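Local coordinates for protein YeaZ (Pseudomonas aeruginosa PAO579, PDB 4Y0W) that takes part in the biosynthesis of the tRNA nucleoside threonylcarbamoyl adenosine and belongs to the actin-like ATPase clan, at residues Ala120-Arg125 / Ala169-Gly174; Met126-Trp131 / Val149-Arg154; Asp14-Ala19 / Leu190-Glu195; Phe68-Gly73 / Val96-Asp101. All coordinates share one frame; numbering follows the deposited sequence.

Contact 1 of 4, residues Ala120-Arg125 / Ala169-Gly174. With NA (sodium ion), chain F.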
# COMPACT_ATOMS: atom_id res chain seq x y z
N ALA A 120 -13.35 -35.54 -48.10
CA ALA A 120 -13.27 -34.33 -47.34
C ALA A 120 -13.02 -34.70 -45.93
O ALA A 120 -13.71 -35.56 -45.39
CB ALA A 120 -14.57 -33.58 -47.42
N ALA A 121 -12.07 -34.00 -45.30
CA ALA A 121 -11.80 -34.23 -43.90
C ALA A 121 -11.49 -32.89 -43.22
O ALA A 121 -10.68 -32.09 -43.71
CB ALA A 121 -10.65 -35.20 -43.76
N ILE A 122 -12.11 -32.65 -42.08
CA ILE A 122 -11.95 -31.37 -41.39
C ILE A 122 -11.47 -31.65 -40.00
O ILE A 122 -12.02 -32.53 -39.36
CB ILE A 122 -13.27 -30.58 -41.33
CG1 ILE A 122 -13.58 -30.02 -42.71
CG2 ILE A 122 -13.19 -29.44 -40.31
CD1 ILE A 122 -14.99 -29.57 -42.96
N ASP A 123 -10.47 -30.92 -39.52
CA ASP A 123 -9.91 -31.20 -38.21
C ASP A 123 -10.98 -31.04 -37.17
O ASP A 123 -11.78 -30.12 -37.25
CB ASP A 123 -8.74 -30.28 -37.88
CG ASP A 123 -7.93 -30.79 -36.72
OD1 ASP A 123 -8.10 -31.96 -36.29
OD2 ASP A 123 -7.10 -30.03 -36.22
N ALA A 124 -10.97 -31.93 -36.20
CA ALA A 124 -11.99 -31.95 -35.18
C ALA A 124 -11.31 -31.93 -33.85
O ALA A 124 -10.09 -32.04 -33.77
CB ALA A 124 -12.82 -33.22 -35.29
N ARG A 125 -12.10 -31.76 -32.81
CA ARG A 125 -11.57 -31.69 -31.46
C ARG A 125 -11.03 -33.04 -31.03
O ARG A 125 -11.65 -34.08 -31.29
CB ARG A 125 -12.66 -31.28 -30.49
CG ARG A 125 -13.17 -29.87 -30.69
CD ARG A 125 -14.23 -29.52 -29.65
NE ARG A 125 -14.73 -28.16 -29.83
CZ ARG A 125 -14.12 -27.05 -29.38
NH1 ARG A 125 -12.96 -27.13 -28.72
NH2 ARG A 125 -14.67 -25.86 -29.60
N ALA A 169 -9.42 -33.45 -49.52
CA ALA A 169 -9.62 -32.02 -49.29
C ALA A 169 -9.95 -31.72 -47.86
O ALA A 169 -10.80 -32.38 -47.27
CB ALA A 169 -10.71 -31.49 -50.20
N GLY A 170 -9.27 -30.72 -47.32
CA GLY A 170 -9.59 -30.12 -46.04
C GLY A 170 -8.53 -30.28 -45.00
O GLY A 170 -7.63 -31.12 -45.13
N THR A 171 -8.65 -29.49 -43.93
CA THR A 171 -7.66 -29.45 -42.85
C THR A 171 -7.42 -30.78 -42.17
O THR A 171 -6.38 -30.97 -41.58
CB THR A 171 -8.04 -28.42 -41.75
OG1 THR A 171 -9.33 -28.72 -41.21
CG2 THR A 171 -8.06 -27.01 -42.32
N GLY A 172 -8.39 -31.70 -42.22
CA GLY A 172 -8.16 -33.03 -41.69
C GLY A 172 -7.01 -33.77 -42.37
O GLY A 172 -6.40 -34.66 -41.80
N TRP A 173 -6.69 -33.40 -43.60
CA TRP A 173 -5.62 -34.09 -44.28
C TRP A 173 -4.26 -33.79 -43.66
O TRP A 173 -3.27 -34.43 -43.98
CB TRP A 173 -5.69 -33.84 -45.79
CG TRP A 173 -6.84 -34.59 -46.35
CD1 TRP A 173 -8.10 -34.14 -46.56
CD2 TRP A 173 -6.85 -35.98 -46.68
NE1 TRP A 173 -8.90 -35.14 -47.04
CE2 TRP A 173 -8.15 -36.29 -47.12
CE3 TRP A 173 -5.89 -36.99 -46.66
CZ2 TRP A 173 -8.51 -37.56 -47.52
CZ3 TRP A 173 -6.25 -38.26 -47.06
CH2 TRP A 173 -7.55 -38.54 -47.49
N GLY A 174 -4.24 -32.88 -42.69
CA GLY A 174 -3.08 -32.79 -41.77
C GLY A 174 -2.67 -34.12 -41.12
O GLY A 174 -1.51 -34.33 -40.78
NA NA F . -8.03 -33.37 -34.39
O HOH W 1 -8.22 -32.97 -32.35

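Contact 2 of 4, residues Met126-Trp131 / Val149-Arg154. With NA (sodium ion), chain F.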
# COMPACT_ATOMS: atom_id res chain seq x y z
N MET A 126 -9.90 -33.00 -30.34
CA MET A 126 -9.36 -34.15 -29.59
C MET A 126 -8.95 -35.37 -30.42
O MET A 126 -9.41 -36.49 -30.19
CB MET A 126 -10.37 -34.59 -28.52
CG MET A 126 -10.71 -33.51 -27.51
SD MET A 126 -9.31 -32.81 -26.59
CE MET A 126 -10.17 -31.73 -25.45
N ASP A 127 -8.05 -35.14 -31.36
CA ASP A 127 -7.41 -36.23 -32.10
C ASP A 127 -8.35 -37.02 -32.98
O ASP A 127 -8.18 -38.22 -33.17
CB ASP A 127 -6.71 -37.16 -31.16
CG ASP A 127 -5.53 -37.85 -31.82
OD1 ASP A 127 -4.97 -37.25 -32.74
OD2 ASP A 127 -5.14 -38.98 -31.43
N GLU A 128 -9.37 -36.34 -33.46
CA GLU A 128 -10.27 -36.88 -34.40
C GLU A 128 -10.37 -35.92 -35.56
O GLU A 128 -9.86 -34.80 -35.51
CB GLU A 128 -11.62 -37.11 -33.73
CG GLU A 128 -11.56 -38.14 -32.60
CD GLU A 128 -12.93 -38.65 -32.18
OE1 GLU A 128 -13.84 -37.81 -31.99
OE2 GLU A 128 -13.10 -39.88 -32.07
N VAL A 129 -11.04 -36.38 -36.61
CA VAL A 129 -11.33 -35.59 -37.79
C VAL A 129 -12.76 -35.90 -38.17
O VAL A 129 -13.28 -36.98 -37.89
CB VAL A 129 -10.38 -35.93 -38.98
CG1 VAL A 129 -8.92 -35.71 -38.60
CG2 VAL A 129 -10.55 -37.38 -39.44
N TYR A 130 -13.39 -34.94 -38.79
CA TYR A 130 -14.66 -35.13 -39.34
C TYR A 130 -14.36 -35.67 -40.70
O TYR A 130 -13.41 -35.21 -41.31
CB TYR A 130 -15.41 -33.79 -39.40
CG TYR A 130 -15.68 -33.18 -38.04
CD1 TYR A 130 -16.72 -33.64 -37.24
CD2 TYR A 130 -14.91 -32.12 -37.56
CE1 TYR A 130 -16.97 -33.07 -35.99
CE2 TYR A 130 -15.14 -31.56 -36.32
CZ TYR A 130 -16.17 -32.04 -35.53
OH TYR A 130 -16.38 -31.47 -34.29
N TRP A 131 -15.19 -36.60 -41.19
CA TRP A 131 -14.91 -37.39 -42.38
C TRP A 131 -16.16 -37.59 -43.22
O TRP A 131 -17.19 -37.97 -42.73
CB TRP A 131 -14.29 -38.73 -42.00
CG TRP A 131 -13.90 -39.64 -43.17
CD1 TRP A 131 -14.60 -40.73 -43.61
CD2 TRP A 131 -12.75 -39.55 -44.01
NE1 TRP A 131 -13.94 -41.33 -44.65
CE2 TRP A 131 -12.81 -40.63 -44.92
CE3 TRP A 131 -11.65 -38.70 -44.06
CZ2 TRP A 131 -11.82 -40.87 -45.86
CZ3 TRP A 131 -10.68 -38.92 -45.01
CH2 TRP A 131 -10.76 -40.00 -45.90
N VAL A 149 -17.16 -38.71 -37.24
CA VAL A 149 -16.09 -38.06 -36.55
C VAL A 149 -15.28 -39.22 -36.00
O VAL A 149 -15.80 -40.01 -35.23
CB VAL A 149 -16.61 -37.05 -35.49
CG1 VAL A 149 -17.43 -37.71 -34.40
CG2 VAL A 149 -15.44 -36.28 -34.89
N LEU A 150 -14.03 -39.34 -36.45
CA LEU A 150 -13.24 -40.55 -36.29
C LEU A 150 -11.80 -40.24 -35.99
O LEU A 150 -11.27 -39.22 -36.44
CB LEU A 150 -13.23 -41.36 -37.60
CG LEU A 150 -14.51 -41.86 -38.26
CD1 LEU A 150 -14.28 -42.44 -39.65
CD2 LEU A 150 -15.11 -42.91 -37.39
N PRO A 151 -11.12 -41.14 -35.29
CA PRO A 151 -9.67 -41.04 -35.31
C PRO A 151 -9.13 -41.29 -36.71
O PRO A 151 -9.76 -41.99 -37.51
CB PRO A 151 -9.22 -42.13 -34.35
CG PRO A 151 -10.32 -43.10 -34.34
CD PRO A 151 -11.59 -42.35 -34.59
N PRO A 152 -7.97 -40.70 -37.02
CA PRO A 152 -7.54 -40.77 -38.39
C PRO A 152 -7.23 -42.17 -38.87
O PRO A 152 -7.27 -42.43 -40.07
CB PRO A 152 -6.27 -39.91 -38.41
CG PRO A 152 -5.90 -39.71 -37.00
CD PRO A 152 -7.17 -39.76 -36.24
N GLU A 153 -6.93 -43.07 -37.94
CA GLU A 153 -6.58 -44.44 -38.33
C GLU A 153 -7.78 -45.27 -38.80
O GLU A 153 -7.60 -46.28 -39.44
CB GLU A 153 -5.74 -45.19 -37.27
CG GLU A 153 -5.64 -44.66 -35.85
CD GLU A 153 -4.83 -43.39 -35.73
OE1 GLU A 153 -3.59 -43.37 -35.94
OE2 GLU A 153 -5.47 -42.38 -35.40
N ARG A 154 -8.99 -44.80 -38.55
CA ARG A 154 -10.18 -45.53 -38.93
C ARG A 154 -10.90 -44.95 -40.16
O ARG A 154 -11.92 -45.49 -40.56
CB ARG A 154 -11.13 -45.58 -37.74
CG ARG A 154 -10.58 -46.38 -36.56
CD ARG A 154 -11.50 -46.31 -35.34
NE ARG A 154 -12.68 -47.17 -35.48
CZ ARG A 154 -13.92 -46.83 -35.13
NH1 ARG A 154 -14.19 -45.64 -34.61
NH2 ARG A 154 -14.91 -47.70 -35.31
NA NA F . -8.03 -33.37 -34.39
O HOH W 1 -8.22 -32.97 -32.35

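Contact 3 of 4, residues Asp14-Ala19 / Leu190-Glu195. With NA (sodium ion), chain G.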
# COMPACT_ATOMS: atom_id res chain seq x y z
N ASP A 14 -21.52 -18.90 -45.18
CA ASP A 14 -20.71 -19.83 -44.43
C ASP A 14 -19.72 -19.10 -43.54
O ASP A 14 -19.02 -18.19 -44.00
CB ASP A 14 -19.96 -20.77 -45.38
CG ASP A 14 -19.43 -21.96 -44.67
OD1 ASP A 14 -18.36 -21.82 -44.05
OD2 ASP A 14 -20.10 -23.01 -44.67
N THR A 15 -19.68 -19.50 -42.27
CA THR A 15 -18.76 -18.90 -41.30
C THR A 15 -18.17 -19.98 -40.42
O THR A 15 -17.87 -19.75 -39.27
CB THR A 15 -19.48 -17.86 -40.42
OG1 THR A 15 -20.61 -18.44 -39.78
CG2 THR A 15 -19.95 -16.65 -41.23
N SER A 16 -18.00 -21.17 -40.97
CA SER A 16 -17.60 -22.34 -40.17
C SER A 16 -16.11 -22.45 -39.87
O SER A 16 -15.71 -23.22 -39.00
CB SER A 16 -18.08 -23.60 -40.86
OG SER A 16 -17.83 -23.49 -42.25
N THR A 17 -15.32 -21.64 -40.57
CA THR A 17 -13.86 -21.65 -40.52
C THR A 17 -13.39 -20.21 -40.37
O THR A 17 -14.19 -19.31 -40.08
CB THR A 17 -13.27 -22.23 -41.83
OG1 THR A 17 -13.56 -21.35 -42.92
CG2 THR A 17 -13.83 -23.62 -42.11
N GLU A 18 -12.10 -19.99 -40.57
CA GLU A 18 -11.51 -18.64 -40.60
C GLU A 18 -12.14 -17.74 -41.68
O GLU A 18 -12.15 -16.52 -41.55
CB GLU A 18 -9.99 -18.74 -40.81
CG GLU A 18 -9.20 -17.68 -40.05
CD GLU A 18 -7.70 -17.89 -40.12
OE1 GLU A 18 -7.25 -18.92 -40.67
OE2 GLU A 18 -6.96 -17.01 -39.62
N ALA A 19 -12.66 -18.35 -42.74
CA ALA A 19 -13.23 -17.61 -43.86
C ALA A 19 -14.70 -17.28 -43.65
O ALA A 19 -15.47 -18.08 -43.14
CB ALA A 19 -13.07 -18.39 -45.15
N LEU A 190 -7.66 -26.35 -47.94
CA LEU A 190 -8.94 -26.01 -48.53
C LEU A 190 -10.06 -25.78 -47.50
O LEU A 190 -10.24 -26.56 -46.53
CB LEU A 190 -9.37 -27.08 -49.52
CG LEU A 190 -10.41 -26.60 -50.53
CD1 LEU A 190 -9.77 -25.58 -51.46
CD2 LEU A 190 -10.96 -27.76 -51.32
N LEU A 191 -10.81 -24.71 -47.72
CA LEU A 191 -11.88 -24.28 -46.82
C LEU A 191 -13.19 -24.16 -47.58
O LEU A 191 -13.19 -24.09 -48.79
CB LEU A 191 -11.56 -22.93 -46.19
CG LEU A 191 -10.28 -22.77 -45.37
CD1 LEU A 191 -10.10 -21.31 -44.97
CD2 LEU A 191 -10.30 -23.63 -44.14
N PRO A 192 -14.32 -24.18 -46.86
CA PRO A 192 -15.62 -24.02 -47.49
C PRO A 192 -15.75 -22.65 -48.10
O PRO A 192 -15.20 -21.70 -47.58
CB PRO A 192 -16.61 -24.17 -46.33
CG PRO A 192 -15.88 -24.94 -45.29
CD PRO A 192 -14.45 -24.53 -45.44
N HIS A 193 -16.50 -22.56 -49.19
CA HIS A 193 -16.75 -21.32 -49.92
C HIS A 193 -18.26 -21.25 -50.28
O HIS A 193 -18.85 -22.22 -50.77
CB HIS A 193 -15.88 -21.34 -51.18
CG HIS A 193 -15.73 -20.02 -51.87
ND1 HIS A 193 -16.80 -19.30 -52.36
CD2 HIS A 193 -14.62 -19.32 -52.22
CE1 HIS A 193 -16.36 -18.20 -52.94
NE2 HIS A 193 -15.04 -18.18 -52.86
N ALA A 194 -18.86 -20.10 -50.03
CA ALA A 194 -20.31 -19.93 -50.15
C ALA A 194 -20.81 -20.19 -51.58
O ALA A 194 -21.94 -20.68 -51.78
CB ALA A 194 -20.70 -18.54 -49.67
N GLU A 195 -19.99 -19.86 -52.57
CA GLU A 195 -20.29 -20.18 -53.97
C GLU A 195 -20.59 -21.66 -54.20
O GLU A 195 -21.45 -22.01 -55.02
CB GLU A 195 -19.16 -19.78 -54.90
CG GLU A 195 -19.61 -19.80 -56.36
CD GLU A 195 -18.53 -19.45 -57.35
OE1 GLU A 195 -17.54 -18.75 -57.00
OE2 GLU A 195 -18.69 -19.89 -58.51
NA NA G . -16.15 -20.66 -43.64
O HOH W 2 -16.45 -19.41 -46.07

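Contact 4 of 4, residues Phe68-Gly73 / Val96-Asp101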
# COMPACT_ATOMS: atom_id res chain seq x y z
N PHE A 68 -27.00 -22.38 -45.38
CA PHE A 68 -25.86 -22.17 -44.52
C PHE A 68 -25.08 -23.49 -44.38
O PHE A 68 -25.64 -24.58 -44.52
CB PHE A 68 -26.31 -21.61 -43.18
CG PHE A 68 -27.05 -22.59 -42.32
CD1 PHE A 68 -28.33 -22.95 -42.59
CD2 PHE A 68 -26.43 -23.15 -41.21
CE1 PHE A 68 -28.99 -23.87 -41.80
CE2 PHE A 68 -27.08 -24.05 -40.41
CZ PHE A 68 -28.37 -24.41 -40.70
N GLY A 69 -23.78 -23.37 -44.16
CA GLY A 69 -22.96 -24.49 -43.73
C GLY A 69 -23.29 -24.80 -42.29
O GLY A 69 -23.18 -23.95 -41.42
N ARG A 70 -23.71 -26.03 -42.04
CA ARG A 70 -24.08 -26.42 -40.69
C ARG A 70 -22.93 -27.09 -39.94
O ARG A 70 -23.14 -27.79 -38.96
CB ARG A 70 -25.33 -27.28 -40.69
CG ARG A 70 -25.29 -28.48 -41.60
CD ARG A 70 -24.74 -29.68 -40.90
NE ARG A 70 -25.08 -30.90 -41.59
CZ ARG A 70 -24.26 -31.94 -41.71
NH1 ARG A 70 -23.02 -31.88 -41.23
NH2 ARG A 70 -24.66 -33.02 -42.35
N GLY A 71 -21.70 -26.82 -40.38
CA GLY A 71 -20.54 -27.51 -39.85
C GLY A 71 -20.37 -28.85 -40.52
O GLY A 71 -21.17 -29.22 -41.40
N PRO A 72 -19.36 -29.62 -40.10
CA PRO A 72 -18.53 -29.30 -38.95
C PRO A 72 -17.49 -28.21 -39.21
O PRO A 72 -17.25 -27.83 -40.36
CB PRO A 72 -17.83 -30.64 -38.65
CG PRO A 72 -17.81 -31.36 -39.95
CD PRO A 72 -19.06 -30.95 -40.67
N GLY A 73 -16.91 -27.74 -38.12
CA GLY A 73 -15.90 -26.68 -38.12
C GLY A 73 -15.84 -26.00 -36.77
O GLY A 73 -16.22 -26.60 -35.76
N VAL A 96 -35.06 -22.54 -44.70
CA VAL A 96 -33.66 -22.72 -44.42
C VAL A 96 -33.12 -24.04 -45.02
O VAL A 96 -33.78 -25.08 -44.98
CB VAL A 96 -33.49 -22.72 -42.90
CG1 VAL A 96 -32.12 -23.21 -42.50
CG2 VAL A 96 -33.78 -21.33 -42.36
N LEU A 97 -31.92 -23.97 -45.57
CA LEU A 97 -31.27 -25.13 -46.19
C LEU A 97 -29.92 -25.42 -45.53
O LEU A 97 -28.93 -24.82 -45.90
CB LEU A 97 -31.07 -24.86 -47.68
CG LEU A 97 -32.35 -24.91 -48.51
CD1 LEU A 97 -32.07 -24.31 -49.87
CD2 LEU A 97 -32.86 -26.34 -48.67
N ALA A 98 -29.91 -26.31 -44.55
CA ALA A 98 -28.68 -26.77 -43.90
C ALA A 98 -27.84 -27.63 -44.84
O ALA A 98 -28.33 -28.59 -45.37
CB ALA A 98 -28.99 -27.58 -42.66
N VAL A 99 -26.58 -27.28 -45.04
CA VAL A 99 -25.71 -28.06 -45.90
C VAL A 99 -24.39 -28.34 -45.21
O VAL A 99 -23.84 -27.48 -44.53
CB VAL A 99 -25.40 -27.33 -47.17
CG1 VAL A 99 -24.38 -28.11 -47.98
CG2 VAL A 99 -26.67 -27.08 -47.96
N SER A 100 -23.87 -29.54 -45.43
CA SER A 100 -22.65 -29.99 -44.78
C SER A 100 -21.45 -29.28 -45.33
O SER A 100 -21.28 -29.14 -46.55
CB SER A 100 -22.43 -31.47 -45.03
OG SER A 100 -21.32 -31.91 -44.30
N ASP A 101 -20.58 -28.88 -44.42
CA ASP A 101 -19.30 -28.29 -44.81
C ASP A 101 -18.35 -29.27 -45.48
O ASP A 101 -17.46 -28.83 -46.19
CB ASP A 101 -18.62 -27.65 -43.62
CG ASP A 101 -19.15 -26.25 -43.37
OD1 ASP A 101 -18.96 -25.37 -44.26
OD2 ASP A 101 -19.77 -26.03 -42.31

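Contact 1 of 4, residues Ala120-Arg125 / Ala169-Gly174
The parallel pairing of strand 117-123 with strand 167-169, at the centre of the second five-stranded sheet, brings Ala120 beside Ala169 and runs out into a metal-binding turn on one side and a short 3-10 segment on the other. Ala121 N donates to Ala169 O at 2.8 Å, while the carbonyl of Ala121 is taken by Gly172 N (2.8 Å), which approaches from above the carbonyl plane. The strand ladder is thus replaced by a bond to the first turn of the 3-10 segment. The next link uses a side chain: Asp123 N gives an almost perfectly straight hydrogen bond (178°) to Thr171 OG1 at 3.0 Å. A chi1 of 57° sets this hydroxyl between the threonine's own N and carbonyl carbon, turned to the strand end. Gly172, without a side chain, lets its backbone close on Ala121 and Ile122. Ala121 CB approaches the Trp173 indole obliquely, 3.7 Å from NE1. The ring has Ala169 O and Gly170 O at its edge, in plane, and its N-H is held by Ala119 O. Beyond the bonded part, Asp123 OD1 and Ala124 O bind a sodium ion at 2.4 and 2.5 Å, with a water, Glu128 O and Tyr175 OH as the further ligands. Ala121 N and O are therefore satisfied by backbone partners and Asp123 N by the threonine hydroxyl, a bond that probably helps to position the carboxylate that the sodium ion uses.

Contact 2 of 4, residues Met126-Trp131 / Val149-Arg154
Leu150 O is met by Val129 and Glu128 of the facing segment: Val129 N donates a hydrogen bond at 2.9 Å, and Glu128 CA adds a C-H...O contact at 3.3 Å. Leu150 N returns a bond to Val129 O, also 2.9 Å, so that Val129 and Leu150 form a hydrogen-bonded antiparallel pair at the open end of the hairpin made by strands 129-137 and 140-150. Next to it Tyr130 and Val149 make a non-hydrogen-bonded pair. Their side chains run alongside each other, with Val149 CG2 placed obliquely to the phenol ring, 3.7 Å from CE1. Val149 CG2 stands opposite its own N (chi1 61°), where the same methyl also meets Glu128 OE1 at 3.6 Å. The other carboxylate oxygen, Glu128 OE2, runs beside the Pro151 ring, 3.8 Å from its CD. Asp127 O lies 3.6 Å from Pro152 CD. Leu150 CD1 approaches the Trp131 indole obliquely near CD1, the indole N-H being bound to Ala156 O. The carboxylates of Asp127 and Glu153 stay apart from each other and both form salt bridges to Arg178, which would offset their like charges. Glu128 O, pointing out of the pairing, coordinates the sodium ion at 2.6 Å. Glu128 is thus used twice, its carbonyl by the metal and its side chain against Val149 and Pro151, so the hairpin end probably helps to hold that carbonyl in place for the ion.

Contact 3 of 4, residues Asp14-Ala19 / Leu190-Glu195
Thr17 and Pro192 meet tip to tip where the turn between antiparallel strands 10-14 and 19-26 faces the lead-in to helix 194-205; in an actin-like fold this turn probably corresponds to the first phosphate loop. Across the contact the two segments meet through van der Waals contacts, without direct hydrogen bonds. Thr17 CG2 lies 3.5 Å from Pro192 CD, Leu191 CD2 reaches Thr17 CB at 4.0 Å, and its other methyl, CD1, turns to Ala19 CB. Pro192 CB sets carbon against the Asp14 carboxylate. Polar bonds shape the turn from within. Asp14 OD1 closes an Asx turn by accepting Ser16 N, which comes from above the carboxylate plane, and takes Ser16 OG on its syn lone pair; Thr17 OG1 closes an ST turn with Ala19 N (3.1 Å). Metal bonds then use the same atoms: a sodium ion sits 2.5 Å from Asp14 OD1 and 2.8 Å from Thr17 OG1, with Ala19 O as a third protein ligand. Its fourth ligand is a water that also donates to Pro192 O, linking the metal to the second segment. At the helix start, His193, whose ring stacks with Tyr34, is the N-cap: ND1 accepts Glu195 N at 3.2 Å, the donor lying within 5° of the imidazole plane.

Contact 4 of 4, residues Phe68-Gly73 / Val96-Asp101
Val99 is gripped from both ends by Phe68 and Arg70: its N donates to Phe68 O at 2.9 Å, and its O accepts Arg70 N, also at 2.9 Å. Phe68 N adds a longer bond to Leu97 O (3.2 Å), giving the alternating ladder of a parallel pair. Past the paired residues the bonding continues, as Asp101 N points straight at Gly71 O (3.1 Å, 178° at the hydrogen), though from above the carbonyl plane. Asp101 OD2 turns back to Gly71 N at 2.8 Å in a bond weakened by its bent angle. Residues 69-72, which include the cis Gly71-Pro72 peptide, are thereby tied to the beginning of helix 101-113. Ser100, the N-cap of that helix, directs OG to Leu102 N and Glu147. Its CB lies over one face of the Arg70 guanidinium, 3.6 Å from the plane and displaced from its centre; the arginine gets there because its chain bends sharply at chi2 (90°). On the side of Phe68 and Ala98, the phenyl ring meets Val96 CG1 at its edge, only 3.3 Å from CE1, and Phe68 CZ touches Ala98 CB at 3.8 Å. Ile82 and Val85 of helix 77-92 pack on the same phenyl ring. Strand 65-69, this helix and strand 96-99 form a beta-alpha-beta crossover, the unit that completes the first five-stranded sheet in a fold of the actin-like ATPase kind.

Overall arrangement
The two five-stranded sheets share the strand order 3-2-1-4-5, and the contacts divide between them. Contacts 1, 3 and 4 are buried, contact 2 only partly. Contact 4 lies in the first sheet, its centre about 6 Å from that of the chain; contact 3 packs the 14-19 turn against the start of helix 194-205, and Ser16 and Asp101 join the two through a weak hydrogen bond. Contacts 1 and 2 share the second sheet and one sodium ion. Contact 4 rests on a parallel ladder, contact 2 on one antiparallel pair, contact 1 on backbone bonds plus a threonine hydroxyl, contact 3 on van der Waals packing and a separate sodium ion. Tyr130 and Ile122 reach Pro72 where the sheets meet.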